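Side-chain contacts in probable fumarate reductase Ifc3 (PDB 1QO8), which catalyses the essentially one-way reduction of fumarate to succinate with bound FAD, each subunit also carrying four covalently attached c-type hemes: residues A[130-135]-A[305-310]; A[151-156]-A[333-338]; A[315-320]-A[339-344]. One frame throughout, in Å; residues are numbered along the deposited sequence.

Contact 1: residues A[130-135]-A[305-310]; sequences GSAGFN and VLATGG. With FAD (flavin-adenine dinucleotide), chain G.
Ala307 sets its methyl against the first turn of helix 131-143, its CB lying 3.3 Å from Gly133 N and 4.2 Å from the CB of Ala132. The fit depends on the missing side chain at Gly133, where a beta carbon would come within 3.1 Å of Ala307 CB. Beside this apolar touch a water ties the two segments to the cofactor: it accepts from Gly130 N and from Gly133 N (2.6 Å), and lies at 2.8 Å from Ala307 O and at bonding distance from FAD O1P. The same phosphate oxygen is gripped by Ala132 N at 2.8 Å, with an N-H...O angle of 158°. A beta carbon on Gly130 would fall only 2.1 Å from FAD O1A. Within the helix, chi1 of -81° folds the Asn135 amide back along its own turn, and ND2 donates to Ser131 O (2.7 Å) from above the carbonyl plane, on the face away from Asn135 N. The other end of that amide, OD1, is held by Trp217. Glycine-lined helix start, amide-to-pyrophosphate bond and bridging water together fit the strand-turn-helix dinucleotide-binding motif of Rossmann-type FAD domains, with Gly130 and Gly133 in a GxGxxG-like pattern.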
loop_
_atom_site.group_PDB
_atom_site.type_symbol
_atom_site.label_atom_id
_atom_site.label_comp_id
_atom_site.label_asym_id
_atom_site.label_seq_id
_atom_site.Cartn_x
_atom_site.Cartn_y
_atom_site.Cartn_z
ATOM N N GLY A 130 -8.661 21.337 -9.058
ATOM C CA GLY A 130 -8.157 22.091 -7.868
ATOM C C GLY A 130 -6.950 22.824 -8.426
ATOM O O GLY A 130 -6.992 23.020 -9.665
ATOM N N SER A 131 -5.890 23.108 -7.685
ATOM C CA SER A 131 -4.823 23.933 -8.228
ATOM C C SER A 131 -4.072 23.178 -9.300
ATOM O O SER A 131 -3.614 23.750 -10.291
ATOM C CB SER A 131 -3.893 24.367 -7.061
ATOM O OG SER A 131 -2.756 25.079 -7.579
ATOM N N ALA A 132 -3.743 21.887 -9.017
ATOM C CA ALA A 132 -2.954 21.126 -9.994
ATOM C C ALA A 132 -3.710 20.979 -11.329
ATOM O O ALA A 132 -3.085 21.242 -12.364
ATOM C CB ALA A 132 -2.520 19.741 -9.494
ATOM N N GLY A 133 -4.999 20.734 -11.345
ATOM C CA GLY A 133 -5.723 20.588 -12.630
ATOM C C GLY A 133 -5.939 21.908 -13.359
ATOM O O GLY A 133 -5.831 21.996 -14.595
ATOM N N PHE A 134 -6.216 23.011 -12.583
ATOM C CA PHE A 134 -6.301 24.271 -13.328
ATOM C C PHE A 134 -4.945 24.593 -13.954
ATOM O O PHE A 134 -4.818 25.082 -15.117
ATOM C CB PHE A 134 -6.889 25.396 -12.500
ATOM C CG PHE A 134 -8.353 25.565 -12.324
ATOM C CD1 PHE A 134 -9.125 26.024 -13.392
ATOM C CD2 PHE A 134 -8.961 25.395 -11.077
ATOM C CE1 PHE A 134 -10.453 26.256 -13.235
ATOM C CE2 PHE A 134 -10.317 25.673 -10.913
ATOM C CZ PHE A 134 -11.046 26.108 -12.001
ATOM N N ASN A 135 -3.854 24.419 -13.213
ATOM C CA ASN A 135 -2.560 24.755 -13.782
ATOM C C ASN A 135 -2.271 23.877 -15.003
ATOM O O ASN A 135 -1.584 24.277 -15.949
ATOM C CB ASN A 135 -1.402 24.614 -12.771
ATOM C CG ASN A 135 -1.293 25.837 -11.853
ATOM O OD1 ASN A 135 -0.744 26.881 -12.206
ATOM N ND2 ASN A 135 -1.743 25.730 -10.606
ATOM N N VAL A 305 -4.676 13.777 -17.762
ATOM C CA VAL A 305 -3.870 14.266 -16.630
ATOM C C VAL A 305 -4.699 14.053 -15.355
ATOM O O VAL A 305 -5.813 14.589 -15.252
ATOM C CB VAL A 305 -3.575 15.758 -16.796
ATOM C CG1 VAL A 305 -2.815 16.361 -15.597
ATOM C CG2 VAL A 305 -2.860 16.133 -18.091
ATOM N N LEU A 306 -4.274 13.182 -14.490
ATOM C CA LEU A 306 -4.905 13.008 -13.188
ATOM C C LEU A 306 -4.552 14.210 -12.312
ATOM O O LEU A 306 -3.349 14.441 -12.157
ATOM C CB LEU A 306 -4.364 11.734 -12.488
ATOM C CG LEU A 306 -4.707 10.443 -13.285
ATOM C CD1 LEU A 306 -4.182 9.137 -12.604
ATOM C CD2 LEU A 306 -6.186 10.336 -13.558
ATOM N N ALA A 307 -5.511 14.965 -11.817
ATOM C CA ALA A 307 -5.120 16.098 -10.891
ATOM C C ALA A 307 -6.202 16.040 -9.836
ATOM O O ALA A 307 -6.846 17.046 -9.569
ATOM C CB ALA A 307 -5.325 17.433 -11.617
ATOM N N THR A 308 -6.478 14.829 -9.403
ATOM C CA THR A 308 -7.624 14.608 -8.534
ATOM C C THR A 308 -7.352 14.720 -7.047
ATOM O O THR A 308 -8.331 14.559 -6.302
ATOM C CB THR A 308 -8.042 13.176 -8.951
ATOM O OG1 THR A 308 -9.205 12.779 -8.227
ATOM C CG2 THR A 308 -7.059 12.154 -8.561
ATOM N N GLY A 309 -6.169 15.115 -6.572
ATOM C CA GLY A 309 -6.050 15.391 -5.122
ATOM C C GLY A 309 -5.821 14.166 -4.283
ATOM O O GLY A 309 -5.427 13.135 -4.872
ATOM N N GLY A 310 -6.059 14.191 -2.939
ATOM C CA GLY A 310 -5.426 13.121 -2.118
ATOM C C GLY A 310 -6.547 12.103 -1.753
ATOM O O GLY A 310 -7.658 12.200 -2.307
HETATM P PA FAD G . -7.326 19.272 -4.877
HETATM O O1A FAD G . -7.220 20.753 -4.679
HETATM O O2A FAD G . -7.949 18.490 -3.963
HETATM O O5B FAD G . -8.393 19.193 -6.028
HETATM C C5B FAD G . -8.725 17.930 -6.739
HETATM C C4B FAD G . -10.012 18.212 -7.665
HETATM O O4B FAD G . -10.252 16.877 -8.331
HETATM C C3B FAD G . -11.301 18.409 -6.800
HETATM O O3B FAD G . -11.998 19.569 -6.899
HETATM C C2B FAD G . -12.039 17.022 -6.846
HETATM O O2B FAD G . -13.483 17.093 -6.759
HETATM C C1B FAD G . -11.711 16.628 -8.238
HETATM N N9A FAD G . -11.792 15.179 -8.464
HETATM C C8A FAD G . -11.454 14.159 -7.611
HETATM N N7A FAD G . -11.767 12.987 -8.091
HETATM C C5A FAD G . -12.343 13.229 -9.334
HETATM C C6A FAD G . -12.977 12.362 -10.325
HETATM N N6A FAD G . -13.064 11.066 -10.213
HETATM N N1A FAD G . -13.408 13.008 -11.437
HETATM C C2A FAD G . -13.416 14.378 -11.569
HETATM N N3A FAD G . -12.870 15.251 -10.692
HETATM C C4A FAD G . -12.385 14.603 -9.599
HETATM N N1 FAD G . -0.481 22.813 1.499
HETATM C C2 FAD G . 0.392 23.773 1.347
HETATM O O2 FAD G . 1.432 23.731 0.777
HETATM N N3 FAD G . 0.188 25.082 1.880
HETATM C C4 FAD G . -1.010 25.270 2.561
HETATM O O4 FAD G . -1.229 26.329 3.077
HETATM C C4X FAD G . -1.936 24.159 2.769
HETATM N N5 FAD G . -3.057 24.340 3.485
HETATM C C5X FAD G . -3.964 23.344 3.619
HETATM C C6 FAD G . -5.121 23.607 4.366
HETATM C C7 FAD G . -6.065 22.620 4.515
HETATM C C7M FAD G . -7.326 22.819 5.293
HETATM C C8 FAD G . -5.848 21.356 3.856
HETATM C C8M FAD G . -6.904 20.297 3.950
HETATM C C9 FAD G . -4.732 21.108 3.099
HETATM C C9A FAD G . -3.765 22.074 2.952
HETATM N N10 FAD G . -2.564 21.926 2.230
HETATM C C10 FAD G . -1.659 22.910 2.123
HETATM C "C1'" FAD G . -2.437 20.822 1.226
HETATM C "C2'" FAD G . -2.677 21.388 -0.214
HETATM O "O2'" FAD G . -3.792 22.311 0.026
HETATM C "C3'" FAD G . -3.315 20.223 -1.010
HETATM O "O3'" FAD G . -2.430 19.096 -1.056
HETATM C "C4'" FAD G . -3.240 20.625 -2.521
HETATM O "O4'" FAD G . -4.155 21.759 -2.619
HETATM C "C5'" FAD G . -3.885 19.432 -3.313
HETATM O "O5'" FAD G . -4.156 20.057 -4.720
HETATM P P FAD G . -4.661 19.215 -5.907
HETATM O O1P FAD G . -4.736 20.195 -7.056
HETATM O O2P FAD G . -3.789 18.129 -5.938
HETATM O O3P FAD G . -5.922 18.684 -5.427
HETATM O O HOH W 1 -6.458 19.845 -9.354
#

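Contact 2: residues A[151-156]-A[333-338]; sequences DKAPFS and NITATG. With FAD (flavin-adenine dinucleotide), chain G.
Lys152 and Ala153 meet Thr335 and Thr337 in a contact between two loops that close over the adenosine half of FAD, at the edge of the Rossmann-type nucleotide-binding fold. The first loop follows strand 147-150, and Asp151 at its start is the acidic residue that such folds commonly place on the ribose. Its carboxylate takes both hydroxyls: FAD O3B donates to Asp151 OD2 at 2.6 Å and FAD O2B to OD1 at 3.0 Å. With CG anti to the backbone N (chi1 -171°), OD1 can also accept from Ala153 N through its anti lone pair (161° at the hydrogen), an Asx turn that fixes the rotation of the group, while Ala129 N donates to OD2. The second loop, a type I turn from Asn333 to Ala336, brings Thr335 to the same ribose, its CG2 resting against both FAD O2B and the Ala153 methyl, 3.7 Å from Ala153 CB. Asn333, at the start of that turn, also touches a heme. From Lys152 the chain runs fully extended beyond CG, passing over one face of the adenine, with CD 3.8 Å from FAD C5A. It thereby forms a lid on the base that reaches from one loop to the other. The ammonium finds its main partner outside both loops, in a salt bridge with Asp339, whose OD1 also pairs with the Thr337 hydroxyl. Across the loops themselves, Lys152 NZ makes a weak hydrogen bond to Thr337 OG1, at 2.9 Å.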
loop_
_atom_site.group_PDB
_atom_site.type_symbol
_atom_site.label_atom_id
_atom_site.label_comp_id
_atom_site.label_asym_id
_atom_site.label_seq_id
_atom_site.Cartn_x
_atom_site.Cartn_y
_atom_site.Cartn_z
ATOM N N ASP A 151 -14.714 18.172 -13.299
ATOM C CA ASP A 151 -14.547 18.017 -11.847
ATOM C C ASP A 151 -15.792 17.331 -11.354
ATOM O O ASP A 151 -16.846 17.760 -11.788
ATOM C CB ASP A 151 -14.355 19.377 -11.126
ATOM C CG ASP A 151 -13.954 19.160 -9.665
ATOM O OD1 ASP A 151 -14.770 18.740 -8.855
ATOM O OD2 ASP A 151 -12.755 19.456 -9.387
ATOM N N LYS A 152 -15.722 16.383 -10.402
ATOM C CA LYS A 152 -16.957 15.712 -9.985
ATOM C C LYS A 152 -17.794 16.537 -9.020
ATOM O O LYS A 152 -18.890 16.053 -8.668
ATOM C CB LYS A 152 -16.618 14.357 -9.338
ATOM C CG LYS A 152 -15.837 14.605 -7.976
ATOM C CD LYS A 152 -15.513 13.250 -7.328
ATOM C CE LYS A 152 -14.434 13.447 -6.138
ATOM N NZ LYS A 152 -14.608 12.145 -5.350
ATOM N N ALA A 153 -17.201 17.595 -8.474
ATOM C CA ALA A 153 -17.906 18.318 -7.400
ATOM C C ALA A 153 -18.820 19.413 -8.007
ATOM O O ALA A 153 -18.642 19.792 -9.177
ATOM C CB ALA A 153 -16.843 19.012 -6.524
ATOM N N PRO A 154 -19.642 19.998 -7.166
ATOM C CA PRO A 154 -20.572 21.063 -7.477
ATOM C C PRO A 154 -19.924 22.361 -7.985
ATOM O O PRO A 154 -20.418 23.221 -8.675
ATOM C CB PRO A 154 -21.277 21.334 -6.158
ATOM C CG PRO A 154 -20.968 20.219 -5.230
ATOM C CD PRO A 154 -20.011 19.277 -5.883
ATOM N N PHE A 155 -18.668 22.565 -7.559
ATOM C CA PHE A 155 -17.976 23.809 -7.811
ATOM C C PHE A 155 -16.554 23.293 -7.836
ATOM O O PHE A 155 -16.150 22.314 -7.268
ATOM C CB PHE A 155 -18.017 24.969 -6.851
ATOM C CG PHE A 155 -18.054 24.619 -5.399
ATOM C CD1 PHE A 155 -19.256 24.276 -4.801
ATOM C CD2 PHE A 155 -16.888 24.575 -4.659
ATOM C CE1 PHE A 155 -19.366 23.970 -3.473
ATOM C CE2 PHE A 155 -16.969 24.247 -3.293
ATOM C CZ PHE A 155 -18.191 23.978 -2.721
ATOM N N SER A 156 -15.690 24.052 -8.456
ATOM C CA SER A 156 -14.329 23.648 -8.405
ATOM C C SER A 156 -13.481 24.230 -7.235
ATOM O O SER A 156 -13.940 25.094 -6.474
ATOM C CB SER A 156 -13.650 24.090 -9.658
ATOM O OG SER A 156 -13.651 25.510 -9.638
ATOM N N ASN A 333 -11.603 18.841 2.152
ATOM C CA ASN A 333 -12.930 18.827 1.470
ATOM C C ASN A 333 -13.354 17.389 1.189
ATOM O O ASN A 333 -12.517 16.448 1.046
ATOM C CB ASN A 333 -12.692 19.594 0.174
ATOM C CG ASN A 333 -13.968 19.979 -0.556
ATOM O OD1 ASN A 333 -15.048 19.439 -0.189
ATOM N ND2 ASN A 333 -13.766 20.971 -1.400
ATOM N N ILE A 334 -14.652 17.100 1.081
ATOM C CA ILE A 334 -15.240 15.823 0.828
ATOM C C ILE A 334 -14.965 15.293 -0.606
ATOM O O ILE A 334 -15.077 14.092 -0.811
ATOM C CB ILE A 334 -16.778 15.832 1.037
ATOM C CG1 ILE A 334 -17.389 16.856 0.064
ATOM C CG2 ILE A 334 -17.055 16.186 2.523
ATOM C CD1 ILE A 334 -18.904 16.800 0.026
ATOM N N THR A 335 -14.274 15.993 -1.460
ATOM C CA THR A 335 -13.819 15.564 -2.758
ATOM C C THR A 335 -12.613 14.635 -2.730
ATOM O O THR A 335 -12.351 13.941 -3.737
ATOM C CB THR A 335 -13.407 16.808 -3.598
ATOM O OG1 THR A 335 -12.397 17.463 -2.844
ATOM C CG2 THR A 335 -14.599 17.711 -3.856
ATOM N N ALA A 336 -11.962 14.432 -1.529
ATOM C CA ALA A 336 -10.612 13.873 -1.560
ATOM C C ALA A 336 -10.706 12.371 -1.247
ATOM O O ALA A 336 -10.214 11.898 -0.219
ATOM C CB ALA A 336 -9.598 14.534 -0.584
ATOM N N THR A 337 -11.213 11.615 -2.253
ATOM C CA THR A 337 -11.563 10.240 -2.071
ATOM C C THR A 337 -10.648 9.264 -2.816
ATOM O O THR A 337 -11.039 8.081 -2.848
ATOM C CB THR A 337 -13.034 9.906 -2.240
ATOM O OG1 THR A 337 -13.446 10.150 -3.588
ATOM C CG2 THR A 337 -13.860 10.713 -1.164
ATOM N N GLY A 338 -9.515 9.758 -3.295
ATOM C CA GLY A 338 -8.463 8.841 -3.781
ATOM C C GLY A 338 -8.804 8.268 -5.192
ATOM O O GLY A 338 -8.114 7.322 -5.615
HETATM P PA FAD G . -7.326 19.272 -4.877
HETATM O O1A FAD G . -7.220 20.753 -4.679
HETATM O O2A FAD G . -7.949 18.490 -3.963
HETATM O O5B FAD G . -8.393 19.193 -6.028
HETATM C C5B FAD G . -8.725 17.930 -6.739
HETATM C C4B FAD G . -10.012 18.212 -7.665
HETATM O O4B FAD G . -10.252 16.877 -8.331
HETATM C C3B FAD G . -11.301 18.409 -6.800
HETATM O O3B FAD G . -11.998 19.569 -6.899
HETATM C C2B FAD G . -12.039 17.022 -6.846
HETATM O O2B FAD G . -13.483 17.093 -6.759
HETATM C C1B FAD G . -11.711 16.628 -8.238
HETATM N N9A FAD G . -11.792 15.179 -8.464
HETATM C C8A FAD G . -11.454 14.159 -7.611
HETATM N N7A FAD G . -11.767 12.987 -8.091
HETATM C C5A FAD G . -12.343 13.229 -9.334
HETATM C C6A FAD G . -12.977 12.362 -10.325
HETATM N N6A FAD G . -13.064 11.066 -10.213
HETATM N N1A FAD G . -13.408 13.008 -11.437
HETATM C C2A FAD G . -13.416 14.378 -11.569
HETATM N N3A FAD G . -12.870 15.251 -10.692
HETATM C C4A FAD G . -12.385 14.603 -9.599
HETATM N N1 FAD G . -0.481 22.813 1.499
HETATM C C2 FAD G . 0.392 23.773 1.347
HETATM O O2 FAD G . 1.432 23.731 0.777
HETATM N N3 FAD G . 0.188 25.082 1.880
HETATM C C4 FAD G . -1.010 25.270 2.561
HETATM O O4 FAD G . -1.229 26.329 3.077
HETATM C C4X FAD G . -1.936 24.159 2.769
HETATM N N5 FAD G . -3.057 24.340 3.485
HETATM C C5X FAD G . -3.964 23.344 3.619
HETATM C C6 FAD G . -5.121 23.607 4.366
HETATM C C7 FAD G . -6.065 22.620 4.515
HETATM C C7M FAD G . -7.326 22.819 5.293
HETATM C C8 FAD G . -5.848 21.356 3.856
HETATM C C8M FAD G . -6.904 20.297 3.950
HETATM C C9 FAD G . -4.732 21.108 3.099
HETATM C C9A FAD G . -3.765 22.074 2.952
HETATM N N10 FAD G . -2.564 21.926 2.230
HETATM C C10 FAD G . -1.659 22.910 2.123
HETATM C "C1'" FAD G . -2.437 20.822 1.226
HETATM C "C2'" FAD G . -2.677 21.388 -0.214
HETATM O "O2'" FAD G . -3.792 22.311 0.026
HETATM C "C3'" FAD G . -3.315 20.223 -1.010
HETATM O "O3'" FAD G . -2.430 19.096 -1.056
HETATM C "C4'" FAD G . -3.240 20.625 -2.521
HETATM O "O4'" FAD G . -4.155 21.759 -2.619
HETATM C "C5'" FAD G . -3.885 19.432 -3.313
HETATM O "O5'" FAD G . -4.156 20.057 -4.720
HETATM P P FAD G . -4.661 19.215 -5.907
HETATM O O1P FAD G . -4.736 20.195 -7.056
HETATM O O2P FAD G . -3.789 18.129 -5.938
HETATM O O3P FAD G . -5.922 18.684 -5.427
#

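Contact 3: residues A[315-320]-A[339-344]; sequences KEMIAY and DGVLMA. With FAD (flavin-adenine dinucleotide), chain G.
Met317, early in helix 315-321, carries the whole contact by extending its side chain to Val341 and Leu342 on helix 339-346. The backbones stay apart, 9.3 Å between the CA atoms of Met317 and Leu342, so the thioether spans the gap. Its chain is straight as far as the sulfur and then bends (chi3 67°), which turns CE aside to meet Val341 CG1 at 3.6 Å while SD lies 3.9 Å from Leu342 CD2. Replacing Met317 with alanine would probably open a gap between the helices and leave the Val341 and Leu342 branches without their partner. One turn on, Tyr320 lies at the dimer interface: it meets Lys345 of the second subunit in a cation-pi interaction, and Tyr320 of that subunit packs in turn on Met317. The facing helix begins with Asp339, whose OD2 accepts from FAD N6A at 2.9 Å, a bent bond with an angle of 134° at the hydrogen, and whose OD1 forms a salt bridge with Arg272. Burying just 131 Å² and made of apolar side-chain contacts, the helix pairing rests on dispersion and shape, whereas the polar chemistry of Asp339 is spent on the adenine and on polar neighbours including Arg272 and Lys152.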
loop_
_atom_site.group_PDB
_atom_site.type_symbol
_atom_site.label_atom_id
_atom_site.label_comp_id
_atom_site.label_asym_id
_atom_site.label_seq_id
_atom_site.Cartn_x
_atom_site.Cartn_y
_atom_site.Cartn_z
ATOM N N LYS A 315 -12.312 6.409 3.536
ATOM C CA LYS A 315 -12.236 5.593 4.722
ATOM C C LYS A 315 -11.686 4.169 4.506
ATOM O O LYS A 315 -11.009 3.644 5.425
ATOM C CB LYS A 315 -13.653 5.465 5.324
ATOM C CG LYS A 315 -14.005 6.850 6.029
ATOM C CD LYS A 315 -15.379 6.635 6.668
ATOM C CE LYS A 315 -15.776 7.672 7.701
ATOM N NZ LYS A 315 -16.305 8.926 7.091
ATOM N N GLU A 316 -11.976 3.587 3.357
ATOM C CA GLU A 316 -11.468 2.219 3.104
ATOM C C GLU A 316 -9.989 2.294 2.787
ATOM O O GLU A 316 -9.227 1.462 3.298
ATOM C CB GLU A 316 -12.212 1.561 1.893
ATOM C CG GLU A 316 -11.462 0.270 1.554
ATOM C CD GLU A 316 -12.016 -0.638 0.477
ATOM O OE1 GLU A 316 -13.231 -0.546 0.216
ATOM O OE2 GLU A 316 -11.214 -1.422 -0.074
ATOM N N MET A 317 -9.564 3.271 1.977
ATOM C CA MET A 317 -8.154 3.372 1.689
ATOM C C MET A 317 -7.361 3.680 2.974
ATOM O O MET A 317 -6.316 3.108 3.283
ATOM C CB MET A 317 -7.896 4.466 0.619
ATOM C CG MET A 317 -8.428 4.096 -0.770
ATOM S SD MET A 317 -8.249 5.402 -1.960
ATOM C CE MET A 317 -6.536 5.647 -2.256
ATOM N N ILE A 318 -7.831 4.679 3.770
ATOM C CA ILE A 318 -7.166 4.976 5.057
ATOM C C ILE A 318 -7.093 3.765 5.979
ATOM O O ILE A 318 -6.031 3.525 6.495
ATOM C CB ILE A 318 -7.919 6.118 5.845
ATOM C CG1 ILE A 318 -7.809 7.381 4.999
ATOM C CG2 ILE A 318 -7.390 6.226 7.265
ATOM C CD1 ILE A 318 -6.470 8.053 4.856
ATOM N N ALA A 319 -8.165 3.037 6.219
ATOM C CA ALA A 319 -8.215 1.872 7.066
ATOM C C ALA A 319 -7.274 0.783 6.496
ATOM O O ALA A 319 -6.541 0.203 7.282
ATOM C CB ALA A 319 -9.614 1.290 7.197
ATOM N N TYR A 320 -7.095 0.681 5.178
ATOM C CA TYR A 320 -6.183 -0.294 4.626
ATOM C C TYR A 320 -4.704 0.041 4.747
ATOM O O TYR A 320 -3.839 -0.824 4.983
ATOM C CB TYR A 320 -6.478 -0.585 3.137
ATOM C CG TYR A 320 -5.973 -2.024 2.919
ATOM C CD1 TYR A 320 -6.695 -3.124 3.388
ATOM C CD2 TYR A 320 -4.752 -2.187 2.320
ATOM C CE1 TYR A 320 -6.179 -4.425 3.204
ATOM C CE2 TYR A 320 -4.249 -3.471 2.124
ATOM C CZ TYR A 320 -4.970 -4.570 2.544
ATOM O OH TYR A 320 -4.409 -5.799 2.350
ATOM N N ASP A 339 -9.755 8.895 -5.927
ATOM C CA ASP A 339 -10.251 8.248 -7.135
ATOM C C ASP A 339 -9.102 8.060 -8.114
ATOM O O ASP A 339 -9.047 7.102 -8.909
ATOM C CB ASP A 339 -11.320 9.119 -7.819
ATOM C CG ASP A 339 -12.612 9.250 -7.107
ATOM O OD1 ASP A 339 -12.903 8.471 -6.173
ATOM O OD2 ASP A 339 -13.456 10.117 -7.464
ATOM N N GLY A 340 -8.298 9.092 -8.237
ATOM C CA GLY A 340 -7.191 9.149 -9.194
ATOM C C GLY A 340 -6.180 8.030 -8.989
ATOM O O GLY A 340 -5.764 7.313 -9.927
ATOM N N VAL A 341 -5.815 7.783 -7.728
ATOM C CA VAL A 341 -5.088 6.608 -7.319
ATOM C C VAL A 341 -5.820 5.305 -7.598
ATOM O O VAL A 341 -5.121 4.369 -8.019
ATOM C CB VAL A 341 -4.736 6.658 -5.786
ATOM C CG1 VAL A 341 -4.434 5.286 -5.209
ATOM C CG2 VAL A 341 -3.531 7.623 -5.544
ATOM N N LEU A 342 -7.107 5.127 -7.261
ATOM C CA LEU A 342 -7.791 3.902 -7.556
ATOM C C LEU A 342 -7.846 3.590 -9.058
ATOM O O LEU A 342 -7.564 2.450 -9.412
ATOM C CB LEU A 342 -9.221 3.885 -7.027
ATOM C CG LEU A 342 -9.249 4.036 -5.478
ATOM C CD1 LEU A 342 -10.708 4.260 -5.104
ATOM C CD2 LEU A 342 -8.533 2.838 -4.839
ATOM N N MET A 343 -8.187 4.521 -9.927
ATOM C CA MET A 343 -8.293 4.298 -11.365
ATOM C C MET A 343 -6.915 3.984 -11.964
ATOM O O MET A 343 -6.776 3.212 -12.912
ATOM C CB MET A 343 -8.804 5.578 -12.100
ATOM C CG MET A 343 -10.298 5.679 -11.902
ATOM S SD MET A 343 -11.052 7.110 -12.692
ATOM C CE MET A 343 -10.122 8.530 -12.248
ATOM N N ALA A 344 -5.883 4.610 -11.422
ATOM C CA ALA A 344 -4.515 4.412 -11.883
ATOM C C ALA A 344 -4.027 3.009 -11.525
ATOM O O ALA A 344 -3.492 2.247 -12.371
ATOM C CB ALA A 344 -3.500 5.483 -11.525
HETATM P PA FAD G . -7.326 19.272 -4.877
HETATM O O1A FAD G . -7.220 20.753 -4.679
HETATM O O2A FAD G . -7.949 18.490 -3.963
HETATM O O5B FAD G . -8.393 19.193 -6.028
HETATM C C5B FAD G . -8.725 17.930 -6.739
HETATM C C4B FAD G . -10.012 18.212 -7.665
HETATM O O4B FAD G . -10.252 16.877 -8.331
HETATM C C3B FAD G . -11.301 18.409 -6.800
HETATM O O3B FAD G . -11.998 19.569 -6.899
HETATM C C2B FAD G . -12.039 17.022 -6.846
HETATM O O2B FAD G . -13.483 17.093 -6.759
HETATM C C1B FAD G . -11.711 16.628 -8.238
HETATM N N9A FAD G . -11.792 15.179 -8.464
HETATM C C8A FAD G . -11.454 14.159 -7.611
HETATM N N7A FAD G . -11.767 12.987 -8.091
HETATM C C5A FAD G . -12.343 13.229 -9.334
HETATM C C6A FAD G . -12.977 12.362 -10.325
HETATM N N6A FAD G . -13.064 11.066 -10.213
HETATM N N1A FAD G . -13.408 13.008 -11.437
HETATM C C2A FAD G . -13.416 14.378 -11.569
HETATM N N3A FAD G . -12.870 15.251 -10.692
HETATM C C4A FAD G . -12.385 14.603 -9.599
HETATM N N1 FAD G . -0.481 22.813 1.499
HETATM C C2 FAD G . 0.392 23.773 1.347
HETATM O O2 FAD G . 1.432 23.731 0.777
HETATM N N3 FAD G . 0.188 25.082 1.880
HETATM C C4 FAD G . -1.010 25.270 2.561
HETATM O O4 FAD G . -1.229 26.329 3.077
HETATM C C4X FAD G . -1.936 24.159 2.769
HETATM N N5 FAD G . -3.057 24.340 3.485
HETATM C C5X FAD G . -3.964 23.344 3.619
HETATM C C6 FAD G . -5.121 23.607 4.366
HETATM C C7 FAD G . -6.065 22.620 4.515
HETATM C C7M FAD G . -7.326 22.819 5.293
HETATM C C8 FAD G . -5.848 21.356 3.856
HETATM C C8M FAD G . -6.904 20.297 3.950
HETATM C C9 FAD G . -4.732 21.108 3.099
HETATM C C9A FAD G . -3.765 22.074 2.952
HETATM N N10 FAD G . -2.564 21.926 2.230
HETATM C C10 FAD G . -1.659 22.910 2.123
HETATM C "C1'" FAD G . -2.437 20.822 1.226
HETATM C "C2'" FAD G . -2.677 21.388 -0.214
HETATM O "O2'" FAD G . -3.792 22.311 0.026
HETATM C "C3'" FAD G . -3.315 20.223 -1.010
HETATM O "O3'" FAD G . -2.430 19.096 -1.056
HETATM C "C4'" FAD G . -3.240 20.625 -2.521
HETATM O "O4'" FAD G . -4.155 21.759 -2.619
HETATM C "C5'" FAD G . -3.885 19.432 -3.313
HETATM O "O5'" FAD G . -4.156 20.057 -4.720
HETATM P P FAD G . -4.661 19.215 -5.907
HETATM O O1P FAD G . -4.736 20.195 -7.056
HETATM O O2P FAD G . -3.789 18.129 -5.938
HETATM O O3P FAD G . -5.922 18.684 -5.427
#

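Overall arrangement
All three contacts lie in the FAD-binding domain and touch the same cofactor, with centres 11 Å (contacts 1 and 2), 14 Å (2 and 3) and 16 Å (1 and 3) apart. Contact 1 sits at the ends of strands 124-127 and 303-306, neighbours in the parallel five-stranded sheet, and contact 2 starts at the end of the adjoining strand 147-150. Along the chain, contact 2 crosses both others, while contact 1 closes before contact 3 opens. Direct links join them: Gly310 O probably accepts from Gly338 N, and Thr308 CG2 packs on Gly340 CA. Sequence-distant segments thus converge on one FAD, at its pyrophosphate, ribose and adenine.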